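Local coordinates for acyl-CoA dehydrogenase domain protein Tcur3481 (Thermomonospora curvata, PDB 6WY9) that probably works as an FAD-dependent acyl-CoA dehydrogenase and binds its flavin together with a partner protein chain, at residues 233-238 with 309-314; 244-249 with 254-259; 314-319 with 328-333. One frame throughout, in Å; residues are numbered along the deposited sequence.

Interaction 1: residues 233-238 with 309-314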
loop_
_atom_site.group_PDB
_atom_site.type_symbol
_atom_site.label_atom_id
_atom_site.label_comp_id
_atom_site.label_asym_id
_atom_site.label_seq_id
_atom_site.Cartn_x
_atom_site.Cartn_y
_atom_site.Cartn_z
ATOM N N GLY B 233 -8.634 -15.911 -12.553
ATOM C CA GLY B 233 -10.032 -15.976 -12.947
ATOM C C GLY B 233 -10.957 -15.434 -11.865
ATOM O O GLY B 233 -11.898 -14.679 -12.150
ATOM N N VAL B 234 -10.677 -15.765 -10.600
ATOM C CA VAL B 234 -11.457 -15.186 -9.504
ATOM C C VAL B 234 -11.422 -13.662 -9.565
ATOM O O VAL B 234 -12.453 -12.996 -9.439
ATOM C CB VAL B 234 -10.950 -15.688 -8.139
ATOM C CG1 VAL B 234 -11.675 -14.929 -7.003
ATOM C CG2 VAL B 234 -11.180 -17.251 -8.021
ATOM N N ALA B 235 -10.231 -13.080 -9.684
ATOM C CA ALA B 235 -10.156 -11.619 -9.624
ATOM C C ALA B 235 -10.852 -10.993 -10.826
ATOM O O ALA B 235 -11.523 -9.965 -10.695
ATOM C CB ALA B 235 -8.692 -11.149 -9.559
ATOM N N SER B 236 -10.671 -11.592 -12.012
ATOM C CA SER B 236 -11.306 -11.094 -13.222
ATOM C C SER B 236 -12.826 -11.127 -13.090
ATOM O O SER B 236 -13.514 -10.161 -13.435
ATOM C CB SER B 236 -10.863 -11.941 -14.431
ATOM O OG SER B 236 -9.460 -11.802 -14.632
ATOM N N GLY B 237 -13.364 -12.249 -12.614
ATOM C CA GLY B 237 -14.809 -12.350 -12.474
ATOM C C GLY B 237 -15.331 -11.377 -11.435
ATOM O O GLY B 237 -16.359 -10.733 -11.641
ATOM N N ALA B 238 -14.613 -11.243 -10.313
ATOM C CA ALA B 238 -15.012 -10.293 -9.279
ATOM C C ALA B 238 -15.061 -8.874 -9.840
ATOM O O ALA B 238 -16.024 -8.125 -9.614
ATOM C CB ALA B 238 -14.023 -10.367 -8.095
ATOM N N LEU B 309 -5.691 -10.939 -3.734
ATOM C CA LEU B 309 -6.365 -10.638 -2.483
ATOM C C LEU B 309 -6.775 -9.179 -2.433
ATOM O O LEU B 309 -7.868 -8.868 -1.943
ATOM C CB LEU B 309 -5.481 -10.960 -1.287
ATOM C CG LEU B 309 -6.214 -10.921 0.058
ATOM C CD1 LEU B 309 -7.482 -11.866 -0.042
ATOM C CD2 LEU B 309 -5.244 -11.375 1.116
ATOM N N ASN B 310 -5.922 -8.261 -2.920
ATOM C CA ASN B 310 -6.355 -6.858 -2.978
ATOM C C ASN B 310 -7.628 -6.717 -3.813
ATOM O O ASN B 310 -8.551 -6.006 -3.417
ATOM C CB ASN B 310 -5.298 -5.939 -3.585
ATOM C CG ASN B 310 -4.088 -5.749 -2.713
ATOM O OD1 ASN B 310 -4.088 -6.008 -1.484
ATOM N ND2 ASN B 310 -3.053 -5.209 -3.341
ATOM N N VAL B 311 -7.663 -7.330 -4.998
ATOM C CA VAL B 311 -8.842 -7.175 -5.855
ATOM C C VAL B 311 -10.106 -7.574 -5.098
ATOM O O VAL B 311 -11.081 -6.817 -5.064
ATOM C CB VAL B 311 -8.709 -7.975 -7.166
ATOM C CG1 VAL B 311 -10.121 -7.965 -7.958
ATOM C CG2 VAL B 311 -7.529 -7.435 -8.059
ATOM N N VAL B 312 -10.130 -8.781 -4.506
ATOM C CA VAL B 312 -11.407 -9.222 -3.894
ATOM C C VAL B 312 -11.749 -8.430 -2.628
ATOM O O VAL B 312 -12.921 -8.343 -2.278
ATOM C CB VAL B 312 -11.439 -10.743 -3.600
ATOM C CG1 VAL B 312 -11.335 -11.571 -4.959
ATOM C CG2 VAL B 312 -10.362 -11.203 -2.551
ATOM N N HIS B 313 -10.768 -7.851 -1.909
ATOM C CA HIS B 313 -11.130 -6.884 -0.867
ATOM C C HIS B 313 -11.745 -5.615 -1.462
ATOM O O HIS B 313 -12.702 -5.044 -0.896
ATOM C CB HIS B 313 -9.891 -6.515 -0.023
ATOM C CG HIS B 313 -9.661 -7.457 1.128
ATOM N ND1 HIS B 313 -10.325 -7.324 2.341
ATOM C CD2 HIS B 313 -8.914 -8.583 1.228
ATOM C CE1 HIS B 313 -9.925 -8.284 3.163
ATOM N NE2 HIS B 313 -9.055 -9.049 2.524
ATOM N N ARG B 314 -11.177 -5.110 -2.568
ATOM C CA ARG B 314 -11.769 -3.895 -3.138
ATOM C C ARG B 314 -13.178 -4.188 -3.655
ATOM O O ARG B 314 -14.078 -3.363 -3.486
ATOM C CB ARG B 314 -10.893 -3.315 -4.271
ATOM C CG ARG B 314 -9.517 -2.789 -3.810
ATOM C CD ARG B 314 -8.896 -1.786 -4.816
ATOM N NE ARG B 314 -7.448 -1.683 -4.609
ATOM C CZ ARG B 314 -6.586 -2.532 -5.133
ATOM N NH1 ARG B 314 -7.066 -3.526 -5.889
ATOM N NH2 ARG B 314 -5.271 -2.393 -4.928
#

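Interaction 2: residues 244-249 with 254-259. With FDA (dihydroflavine-adenine dinucleotide), chain C.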
loop_
_atom_site.group_PDB
_atom_site.type_symbol
_atom_site.label_atom_id
_atom_site.label_comp_id
_atom_site.label_asym_id
_atom_site.label_seq_id
_atom_site.Cartn_x
_atom_site.Cartn_y
_atom_site.Cartn_z
ATOM N N SER B 244 -20.158 -4.058 -13.429
ATOM C CA SER B 244 -21.567 -4.043 -13.817
ATOM C C SER B 244 -22.438 -3.462 -12.715
ATOM O O SER B 244 -23.387 -2.713 -12.988
ATOM C CB SER B 244 -22.060 -5.469 -14.155
ATOM O OG SER B 244 -21.336 -6.037 -15.243
ATOM N N TYR B 245 -22.220 -3.899 -11.475
ATOM C CA TYR B 245 -23.048 -3.422 -10.371
ATOM C C TYR B 245 -22.924 -1.895 -10.209
ATOM O O TYR B 245 -23.933 -1.198 -10.028
ATOM C CB TYR B 245 -22.654 -4.133 -9.057
ATOM C CG TYR B 245 -23.482 -3.668 -7.878
ATOM C CD1 TYR B 245 -24.779 -4.112 -7.734
ATOM C CD2 TYR B 245 -22.969 -2.786 -6.917
ATOM C CE1 TYR B 245 -25.591 -3.691 -6.668
ATOM C CE2 TYR B 245 -23.778 -2.353 -5.824
ATOM C CZ TYR B 245 -25.069 -2.796 -5.716
ATOM O OH TYR B 245 -25.882 -2.406 -4.673
ATOM N N LEU B 246 -21.698 -1.356 -10.300
ATOM C CA LEU B 246 -21.473 0.074 -10.077
ATOM C C LEU B 246 -22.056 0.948 -11.208
ATOM O O LEU B 246 -22.201 2.170 -11.024
ATOM C CB LEU B 246 -19.956 0.356 -9.901
ATOM C CG LEU B 246 -19.348 -0.300 -8.638
ATOM C CD1 LEU B 246 -17.787 -0.260 -8.559
ATOM C CD2 LEU B 246 -19.944 0.350 -7.407
ATOM N N LYS B 247 -22.353 0.359 -12.370
ATOM C CA LYS B 247 -23.100 1.094 -13.388
ATOM C C LYS B 247 -24.561 1.241 -13.004
ATOM O O LYS B 247 -25.207 2.193 -13.430
ATOM C CB LYS B 247 -23.025 0.392 -14.745
ATOM C CG LYS B 247 -21.607 0.260 -15.291
ATOM C CD LYS B 247 -21.545 -0.712 -16.495
ATOM C CE LYS B 247 -20.084 -0.866 -16.888
ATOM N NZ LYS B 247 -19.825 -1.933 -17.872
ATOM N N GLU B 248 -25.111 0.250 -12.290
ATOM C CA GLU B 248 -26.535 0.180 -11.956
ATOM C C GLU B 248 -26.857 1.022 -10.729
ATOM O O GLU B 248 -27.847 1.770 -10.700
ATOM C CB GLU B 248 -26.922 -1.280 -11.654
ATOM C CG GLU B 248 -26.853 -2.270 -12.833
ATOM C CD GLU B 248 -26.981 -3.735 -12.381
ATOM O OE1 GLU B 248 -27.116 -4.012 -11.161
ATOM O OE2 GLU B 248 -26.916 -4.621 -13.256
ATOM N N ARG B 249 -26.046 0.879 -9.694
ATOM C CA ARG B 249 -26.388 1.450 -8.397
ATOM C C ARG B 249 -26.119 2.952 -8.416
ATOM O O ARG B 249 -24.986 3.363 -8.700
ATOM C CB ARG B 249 -25.540 0.779 -7.311
ATOM C CG ARG B 249 -26.146 0.800 -5.899
ATOM C CD ARG B 249 -26.295 2.219 -5.308
ATOM N NE ARG B 249 -26.591 2.020 -3.891
ATOM C CZ ARG B 249 -27.805 1.808 -3.380
ATOM N NH1 ARG B 249 -28.926 1.887 -4.141
ATOM N NH2 ARG B 249 -27.909 1.587 -2.068
ATOM N N ARG B 254 -26.501 9.781 -9.140
ATOM C CA ARG B 254 -25.684 9.327 -10.262
ATOM C C ARG B 254 -25.117 7.952 -9.978
ATOM O O ARG B 254 -25.023 7.536 -8.813
ATOM C CB ARG B 254 -24.544 10.320 -10.569
ATOM C CG ARG B 254 -23.633 10.712 -9.404
ATOM C CD ARG B 254 -22.827 11.999 -9.782
ATOM N NE ARG B 254 -21.401 11.895 -9.466
ATOM C CZ ARG B 254 -20.744 12.749 -8.691
ATOM N NH1 ARG B 254 -21.381 13.776 -8.157
ATOM N NH2 ARG B 254 -19.450 12.584 -8.459
ATOM N N PRO B 255 -24.684 7.215 -11.001
ATOM C CA PRO B 255 -24.074 5.906 -10.770
ATOM C C PRO B 255 -22.852 5.995 -9.859
ATOM O O PRO B 255 -22.000 6.879 -10.016
ATOM C CB PRO B 255 -23.674 5.438 -12.181
ATOM C CG PRO B 255 -24.653 6.165 -13.101
ATOM C CD PRO B 255 -24.814 7.532 -12.452
ATOM N N LEU B 256 -22.753 5.050 -8.915
ATOM C CA LEU B 256 -21.525 4.939 -8.124
ATOM C C LEU B 256 -20.301 4.900 -9.034
ATOM O O LEU B 256 -19.225 5.409 -8.679
ATOM C CB LEU B 256 -21.563 3.669 -7.255
ATOM C CG LEU B 256 -22.597 3.656 -6.128
ATOM C CD1 LEU B 256 -22.464 2.364 -5.279
ATOM C CD2 LEU B 256 -22.392 4.927 -5.242
ATOM N N GLY B 257 -20.467 4.343 -10.228
ATOM C CA GLY B 257 -19.379 4.201 -11.170
ATOM C C GLY B 257 -18.822 5.513 -11.663
ATOM O O GLY B 257 -17.752 5.514 -12.285
ATOM N N THR B 258 -19.505 6.629 -11.398
ATOM C CA THR B 258 -19.000 7.930 -11.841
ATOM C C THR B 258 -18.112 8.604 -10.803
ATOM O O THR B 258 -17.512 9.627 -11.120
ATOM C CB THR B 258 -20.136 8.918 -12.150
ATOM O OG1 THR B 258 -20.818 9.204 -10.927
ATOM C CG2 THR B 258 -21.138 8.337 -13.187
ATOM N N PHE B 259 -18.032 8.079 -9.573
ATOM C CA PHE B 259 -17.202 8.723 -8.550
ATOM C C PHE B 259 -15.747 8.427 -8.836
ATOM O O PHE B 259 -15.390 7.273 -9.073
ATOM C CB PHE B 259 -17.597 8.237 -7.141
ATOM C CG PHE B 259 -18.909 8.862 -6.671
ATOM C CD1 PHE B 259 -18.926 10.119 -6.073
ATOM C CD2 PHE B 259 -20.121 8.238 -6.912
ATOM C CE1 PHE B 259 -20.142 10.710 -5.689
ATOM C CE2 PHE B 259 -21.345 8.825 -6.533
ATOM C CZ PHE B 259 -21.347 10.046 -5.933
HETATM P PA FDA C . -23.791 2.107 -1.277
HETATM O O1A FDA C . -24.338 1.448 -2.502
HETATM O O2A FDA C . -24.335 3.479 -0.845
HETATM O O5B FDA C . -22.152 2.430 -1.555
HETATM C C5B FDA C . -21.529 1.215 -1.878
HETATM C C4B FDA C . -20.027 1.519 -2.031
HETATM O O4B FDA C . -19.944 2.667 -3.004
HETATM C C3B FDA C . -19.402 2.124 -0.772
HETATM O O3B FDA C . -18.895 1.164 0.078
HETATM C C2B FDA C . -18.235 2.898 -1.360
HETATM O O2B FDA C . -17.142 2.039 -1.865
HETATM C C1B FDA C . -18.842 3.557 -2.638
HETATM N N9A FDA C . -19.306 4.931 -2.454
HETATM C C8A FDA C . -20.560 5.387 -2.001
HETATM N N7A FDA C . -20.655 6.711 -2.024
HETATM C C5A FDA C . -19.436 7.147 -2.497
HETATM C C6A FDA C . -18.939 8.443 -2.707
HETATM N N6A FDA C . -19.685 9.536 -2.460
HETATM N N1A FDA C . -17.685 8.625 -3.177
HETATM C C2A FDA C . -16.988 7.472 -3.399
HETATM N N3A FDA C . -17.322 6.168 -3.237
HETATM C C4A FDA C . -18.581 6.049 -2.787
HETATM N N1 FDA C . -27.914 0.181 8.449
HETATM C C2 FDA C . -28.957 0.578 9.312
HETATM O O2 FDA C . -29.748 1.484 8.968
HETATM N N3 FDA C . -29.033 -0.089 10.530
HETATM C C4 FDA C . -28.157 -1.121 10.938
HETATM O O4 FDA C . -28.323 -1.663 12.023
HETATM C C4X FDA C . -27.126 -1.464 9.995
HETATM N N5 FDA C . -26.221 -2.476 10.320
HETATM C C5X FDA C . -25.587 -3.126 9.296
HETATM C C6 FDA C . -25.036 -4.341 9.476
HETATM C C7 FDA C . -24.412 -4.989 8.382
HETATM C C7M FDA C . -23.850 -6.271 8.612
HETATM C C8 FDA C . -24.323 -4.418 7.167
HETATM C C8M FDA C . -23.662 -5.086 6.027
HETATM C C9 FDA C . -24.858 -3.154 6.984
HETATM C C9A FDA C . -25.499 -2.523 8.045
HETATM N N10 FDA C . -26.046 -1.239 7.883
HETATM C C10 FDA C . -27.028 -0.848 8.799
HETATM C "C1'" FDA C . -26.061 -0.634 6.520
HETATM C "C2'" FDA C . -24.850 0.314 6.292
HETATM O "O2'" FDA C . -25.002 1.456 6.989
HETATM C "C3'" FDA C . -24.845 0.542 4.713
HETATM O "O3'" FDA C . -24.460 -0.638 4.036
HETATM C "C4'" FDA C . -23.953 1.718 4.343
HETATM O "O4'" FDA C . -24.579 2.868 4.798
HETATM C "C5'" FDA C . -23.700 1.678 2.811
HETATM O "O5'" FDA C . -24.932 1.841 2.174
HETATM P P FDA C . -25.029 0.801 0.913
HETATM O O1P FDA C . -24.831 -0.514 1.496
HETATM O O2P FDA C . -26.318 1.127 0.175
HETATM O O3P FDA C . -23.734 1.051 -0.094
#

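Interaction 3: residues 314-319 with 328-333. With FDA (dihydroflavine-adenine dinucleotide), chain C.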
loop_
_atom_site.group_PDB
_atom_site.type_symbol
_atom_site.label_atom_id
_atom_site.label_comp_id
_atom_site.label_asym_id
_atom_site.label_seq_id
_atom_site.Cartn_x
_atom_site.Cartn_y
_atom_site.Cartn_z
ATOM N N ARG B 314 -11.177 -5.110 -2.568
ATOM C CA ARG B 314 -11.769 -3.895 -3.138
ATOM C C ARG B 314 -13.178 -4.188 -3.655
ATOM O O ARG B 314 -14.078 -3.363 -3.486
ATOM C CB ARG B 314 -10.893 -3.315 -4.271
ATOM C CG ARG B 314 -9.517 -2.789 -3.810
ATOM C CD ARG B 314 -8.896 -1.786 -4.816
ATOM N NE ARG B 314 -7.448 -1.683 -4.609
ATOM C CZ ARG B 314 -6.586 -2.532 -5.133
ATOM N NH1 ARG B 314 -7.066 -3.526 -5.889
ATOM N NH2 ARG B 314 -5.271 -2.393 -4.928
ATOM N N THR B 315 -13.394 -5.355 -4.273
ATOM C CA THR B 315 -14.728 -5.596 -4.835
ATOM C C THR B 315 -15.752 -5.846 -3.721
ATOM O O THR B 315 -16.937 -5.542 -3.898
ATOM C CB THR B 315 -14.701 -6.746 -5.878
ATOM O OG1 THR B 315 -14.169 -7.938 -5.298
ATOM C CG2 THR B 315 -13.851 -6.370 -7.157
ATOM N N GLN B 316 -15.327 -6.343 -2.550
ATOM C CA GLN B 316 -16.251 -6.342 -1.413
ATOM C C GLN B 316 -16.612 -4.919 -1.005
ATOM O O GLN B 316 -17.790 -4.567 -0.859
ATOM C CB GLN B 316 -15.652 -7.057 -0.204
ATOM C CG GLN B 316 -15.666 -8.570 -0.260
ATOM C CD GLN B 316 -17.026 -9.149 -0.614
ATOM O OE1 GLN B 316 -17.134 -9.852 -1.620
ATOM N NE2 GLN B 316 -18.063 -8.896 0.238
ATOM N N HIS B 317 -15.601 -4.093 -0.788
ATOM C CA HIS B 317 -15.853 -2.770 -0.285
ATOM C C HIS B 317 -16.779 -1.982 -1.218
ATOM O O HIS B 317 -17.715 -1.300 -0.756
ATOM C CB HIS B 317 -14.515 -2.036 -0.079
ATOM C CG HIS B 317 -14.732 -0.633 0.391
ATOM N ND1 HIS B 317 -15.145 -0.351 1.674
ATOM C CD2 HIS B 317 -14.725 0.554 -0.277
ATOM C CE1 HIS B 317 -15.338 0.955 1.798
ATOM N NE2 HIS B 317 -15.104 1.524 0.624
ATOM N N LEU B 318 -16.510 -2.036 -2.535
ATOM C CA LEU B 318 -17.265 -1.256 -3.531
ATOM C C LEU B 318 -18.747 -1.651 -3.600
ATOM O O LEU B 318 -19.564 -0.886 -4.130
ATOM C CB LEU B 318 -16.598 -1.442 -4.903
ATOM C CG LEU B 318 -15.244 -0.719 -4.958
ATOM C CD1 LEU B 318 -14.448 -1.029 -6.274
ATOM C CD2 LEU B 318 -15.524 0.797 -4.859
ATOM N N HIS B 319 -19.101 -2.857 -3.128
ATOM C CA HIS B 319 -20.499 -3.275 -3.111
ATOM C C HIS B 319 -21.270 -2.747 -1.907
ATOM O O HIS B 319 -22.511 -2.752 -1.937
ATOM C CB HIS B 319 -20.623 -4.800 -3.115
ATOM C CG HIS B 319 -20.639 -5.393 -4.476
ATOM N ND1 HIS B 319 -19.481 -5.783 -5.125
ATOM C CD2 HIS B 319 -21.661 -5.624 -5.337
ATOM C CE1 HIS B 319 -19.798 -6.284 -6.308
ATOM N NE2 HIS B 319 -21.109 -6.179 -6.473
ATOM N N TYR B 328 -26.162 -12.993 -2.858
ATOM C CA TYR B 328 -25.602 -12.185 -3.927
ATOM C C TYR B 328 -24.217 -12.762 -4.251
ATOM O O TYR B 328 -23.607 -13.376 -3.375
ATOM C CB TYR B 328 -25.521 -10.705 -3.488
ATOM C CG TYR B 328 -24.939 -9.765 -4.544
ATOM C CD1 TYR B 328 -25.760 -9.226 -5.560
ATOM C CD2 TYR B 328 -23.562 -9.463 -4.554
ATOM C CE1 TYR B 328 -25.228 -8.385 -6.552
ATOM C CE2 TYR B 328 -22.993 -8.646 -5.515
ATOM C CZ TYR B 328 -23.837 -8.100 -6.526
ATOM O OH TYR B 328 -23.300 -7.278 -7.495
ATOM N N PRO B 329 -23.720 -12.665 -5.503
ATOM C CA PRO B 329 -22.608 -13.549 -5.885
ATOM C C PRO B 329 -21.242 -13.173 -5.347
ATOM O O PRO B 329 -20.385 -14.057 -5.218
ATOM C CB PRO B 329 -22.610 -13.489 -7.424
ATOM C CG PRO B 329 -23.461 -12.289 -7.775
ATOM C CD PRO B 329 -24.477 -12.195 -6.677
ATOM N N ILE B 330 -20.997 -11.881 -5.091
ATOM C CA ILE B 330 -19.602 -11.449 -5.017
ATOM C C ILE B 330 -18.891 -12.087 -3.815
ATOM O O ILE B 330 -17.683 -12.319 -3.871
ATOM C CB ILE B 330 -19.493 -9.904 -4.978
ATOM C CG1 ILE B 330 -18.030 -9.455 -5.226
ATOM C CG2 ILE B 330 -20.022 -9.349 -3.611
ATOM C CD1 ILE B 330 -17.544 -9.685 -6.712
ATOM N N HIS B 331 -19.612 -12.383 -2.720
ATOM C CA HIS B 331 -18.934 -12.891 -1.518
ATOM C C HIS B 331 -18.167 -14.195 -1.790
ATOM O O HIS B 331 -17.206 -14.503 -1.079
ATOM C CB HIS B 331 -19.930 -13.154 -0.392
ATOM C CG HIS B 331 -20.777 -14.368 -0.629
ATOM N ND1 HIS B 331 -21.782 -14.387 -1.587
ATOM C CD2 HIS B 331 -20.755 -15.612 -0.085
ATOM C CE1 HIS B 331 -22.369 -15.574 -1.588
ATOM N NE2 HIS B 331 -21.765 -16.336 -0.688
ATOM N N ARG B 332 -18.581 -14.986 -2.787
ATOM C CA ARG B 332 -17.840 -16.215 -3.085
ATOM C C ARG B 332 -16.464 -15.904 -3.661
ATOM O O ARG B 332 -15.508 -16.639 -3.411
ATOM C CB ARG B 332 -18.632 -17.115 -4.056
ATOM C CG ARG B 332 -19.918 -17.677 -3.433
ATOM C CD ARG B 332 -20.391 -18.962 -4.153
ATOM N NE ARG B 332 -21.718 -19.348 -3.661
ATOM C CZ ARG B 332 -22.866 -18.755 -3.995
ATOM N NH1 ARG B 332 -24.017 -19.186 -3.458
ATOM N NH2 ARG B 332 -22.869 -17.755 -4.865
ATOM N N TYR B 333 -16.357 -14.851 -4.464
ATOM C CA TYR B 333 -15.051 -14.440 -4.987
ATOM C C TYR B 333 -14.135 -14.019 -3.848
ATOM O O TYR B 333 -12.949 -14.383 -3.817
ATOM C CB TYR B 333 -15.254 -13.296 -5.998
ATOM C CG TYR B 333 -16.002 -13.820 -7.204
ATOM C CD1 TYR B 333 -17.387 -14.011 -7.163
ATOM C CD2 TYR B 333 -15.310 -14.204 -8.352
ATOM C CE1 TYR B 333 -18.063 -14.574 -8.253
ATOM C CE2 TYR B 333 -15.983 -14.751 -9.461
ATOM C CZ TYR B 333 -17.353 -14.931 -9.392
ATOM O OH TYR B 333 -18.003 -15.470 -10.492
HETATM P PA FDA C . -23.791 2.107 -1.277
HETATM O O1A FDA C . -24.338 1.448 -2.502
HETATM O O2A FDA C . -24.335 3.479 -0.845
HETATM O O5B FDA C . -22.152 2.430 -1.555
HETATM C C5B FDA C . -21.529 1.215 -1.878
HETATM C C4B FDA C . -20.027 1.519 -2.031
HETATM O O4B FDA C . -19.944 2.667 -3.004
HETATM C C3B FDA C . -19.402 2.124 -0.772
HETATM O O3B FDA C . -18.895 1.164 0.078
HETATM C C2B FDA C . -18.235 2.898 -1.360
HETATM O O2B FDA C . -17.142 2.039 -1.865
HETATM C C1B FDA C . -18.842 3.557 -2.638
HETATM N N9A FDA C . -19.306 4.931 -2.454
HETATM C C8A FDA C . -20.560 5.387 -2.001
HETATM N N7A FDA C . -20.655 6.711 -2.024
HETATM C C5A FDA C . -19.436 7.147 -2.497
HETATM C C6A FDA C . -18.939 8.443 -2.707
HETATM N N6A FDA C . -19.685 9.536 -2.460
HETATM N N1A FDA C . -17.685 8.625 -3.177
HETATM C C2A FDA C . -16.988 7.472 -3.399
HETATM N N3A FDA C . -17.322 6.168 -3.237
HETATM C C4A FDA C . -18.581 6.049 -2.787
HETATM N N1 FDA C . -27.914 0.181 8.449
HETATM C C2 FDA C . -28.957 0.578 9.312
HETATM O O2 FDA C . -29.748 1.484 8.968
HETATM N N3 FDA C . -29.033 -0.089 10.530
HETATM C C4 FDA C . -28.157 -1.121 10.938
HETATM O O4 FDA C . -28.323 -1.663 12.023
HETATM C C4X FDA C . -27.126 -1.464 9.995
HETATM N N5 FDA C . -26.221 -2.476 10.320
HETATM C C5X FDA C . -25.587 -3.126 9.296
HETATM C C6 FDA C . -25.036 -4.341 9.476
HETATM C C7 FDA C . -24.412 -4.989 8.382
HETATM C C7M FDA C . -23.850 -6.271 8.612
HETATM C C8 FDA C . -24.323 -4.418 7.167
HETATM C C8M FDA C . -23.662 -5.086 6.027
HETATM C C9 FDA C . -24.858 -3.154 6.984
HETATM C C9A FDA C . -25.499 -2.523 8.045
HETATM N N10 FDA C . -26.046 -1.239 7.883
HETATM C C10 FDA C . -27.028 -0.848 8.799
HETATM C "C1'" FDA C . -26.061 -0.634 6.520
HETATM C "C2'" FDA C . -24.850 0.314 6.292
HETATM O "O2'" FDA C . -25.002 1.456 6.989
HETATM C "C3'" FDA C . -24.845 0.542 4.713
HETATM O "O3'" FDA C . -24.460 -0.638 4.036
HETATM C "C4'" FDA C . -23.953 1.718 4.343
HETATM O "O4'" FDA C . -24.579 2.868 4.798
HETATM C "C5'" FDA C . -23.700 1.678 2.811
HETATM O "O5'" FDA C . -24.932 1.841 2.174
HETATM P P FDA C . -25.029 0.801 0.913
HETATM O O1P FDA C . -24.831 -0.514 1.496
HETATM O O2P FDA C . -26.318 1.127 0.175
HETATM O O3P FDA C . -23.734 1.051 -0.094
#

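Interaction 1: residues 233-238 with 309-314
Val234, Ala235 and Ala238 meet Val311 and Val312 with no flat side chain between them. The one ring in the two segments, His313, lies away from the interface. Leu309 O sits in plane at its edge, and Phe334 packs against it edge-to-face. The flat ends of Asn310 and Arg314 also point elsewhere, and both reach Glu272.

The contact itself is made of methyl groups. Ala235 CB rests on Val311 CG1 at 3.8 Å. The same methyl lies 3.7 Å from Ala235 O, so it touches the backbone as well as the side chain. Val311 CG1 stands opposite its own backbone N (chi1 171°), and this swings it onto Ala235. Val312 points its CG1 at two residues one helical turn apart. It meets Val234 CG1 at 3.9 Å, where the two valines cross obliquely, and Ala238 CB at 4.3 Å. The small side chain of Ala235 lets the backbones come close: its CA is 6.0 Å from Val311 CA. The short helix axes approach to 9.2 Å and run nearly the same way, at 26°. The bonds within each segment are ordinary helical ones, and the two helices meet by apolar contact alone.

Neighbouring helices close round the pair. Tyr333 and Trp336 of helix 330-340 pack on Val234, and Ile330 and Tyr333 touch Ala238. Helix 260-288 lies beside Ser236 and Val311. This is the buried interior of the helical C-terminal domain of acyl-CoA dehydrogenases, where helices 215-248 and 295-319 pack side by side.

Interaction 2: residues 244-249 with 254-259
Arg249 sets CG opposite its backbone N (chi1 -155°) and bends at chi2 (-65°), which lays it alongside Leu256, both pointing the same way, toward the flavin dinucleotide. The bend carries its guanidinium to the pyrophosphate, while CD stays 3.8 Å from Leu256 CD1. Leu256 turns the same CD1 methyl to the adenosine ribose, 3.4 Å from FDA O4B.

The guanidinium holds one oxygen of each phosphate. Arg249 NE bonds FDA O1A at 2.7 Å, with PA in plane at the edge of the group. Arg249 NH2 bonds FDA O2P at 2.8 Å. NH1 bonds the backbone of another protein chain.

Two backbone bonds tie the helix end to the returning chain. Leu256 N meets Arg249 O almost straight (N-H...O 171°). Gly257 N reaches Leu246 O at 2.9 Å from above the carbonyl plane, and that bond is more bent. The absence of a side chain on Gly257, where a CB would run into Leu246 O, lets the backbones come this close. Leu246 CD2 also packs on Leu256 CB, the two leucines crossing at about a right angle.

Phe259 has the adenine amino group, FDA N6A, over one face and Arg254 NE over the opposite one. Arg254 NE bonds Thr258 OG1 in the guanidinium plane, and that hydroxyl donates a hydrogen bond to Pro255 O.

The hairpin turn carries the Arg-x-Gln-Phe-Gly sequence, which begins at Arg249 and is familiar in acyl-CoA dehydrogenases. A positive group placed against two phosphates, with apolar groups at the ribose and adenine, would probably offset the cofactor's negative charge and fix its adenosine half.

Interaction 3: residues 314-319 with 328-333
The polar link is between His319 NE2 and Tyr328 OH, 2.7 Å apart, and either atom could be the donor. The hydroxyl lies at the edge of the imidazole, near its plane. The other ring nitrogen, His319 ND1, gives a nearly straight bond (173°) to Thr315 O, in the ring plane. The straight bond at ND1 and the more bent one at NE2 together help fix the turn of the imidazole.

Ring contacts add to this. The His319 and Tyr328 planes meet obliquely at 61°. Ile330 CG2 makes a CH-pi contact over one face of His319, 4.0 Å from the ring centroid, and Tyr245 stacks on the opposite face.

Ile330 CD1 also lies against Thr315, 4.1 Å from its hydroxyl OG1, a van der Waals contact. Gln316 bends at chi2 (-50°), and its OE1 lies beside His331 CA and Ile330 CG2. Its NE2 bonds Gly323 O.

A leucine in place of His319 would probably leave Tyr328 OH and Thr315 O without this mate and lose the stack on Tyr245.

His317 O accepts a bond from FDA O3B. By linking Thr315 O to Tyr328, His319 probably helps steady the backbone that receives this ribose hydroxyl.

How the interactions relate
Interactions 1 and 3 are buried and adjoin, while interaction 2 is only partly buried and lies farther from the chain's centre. Helix 215-248 serves interactions 1 and 2, and helix 295-319 serves 1 and 3, whose ranges meet at Arg314. Tyr333 bridges interactions 1 and 3. Chemistry changes along these helices. Deep in the bundle, interaction 1 joins its side chains by aliphatic contact. Interaction 3, at a helix end, adds a histidine-tyrosine bond and ring contacts. Interaction 2 relies on backbone bonds and a charged grip on phosphate. Tyr245 joins 2 to 3 by touching His319 and Tyr328. Interactions 2 and 3 touch the same flavin dinucleotide; interaction 1 stands back from it.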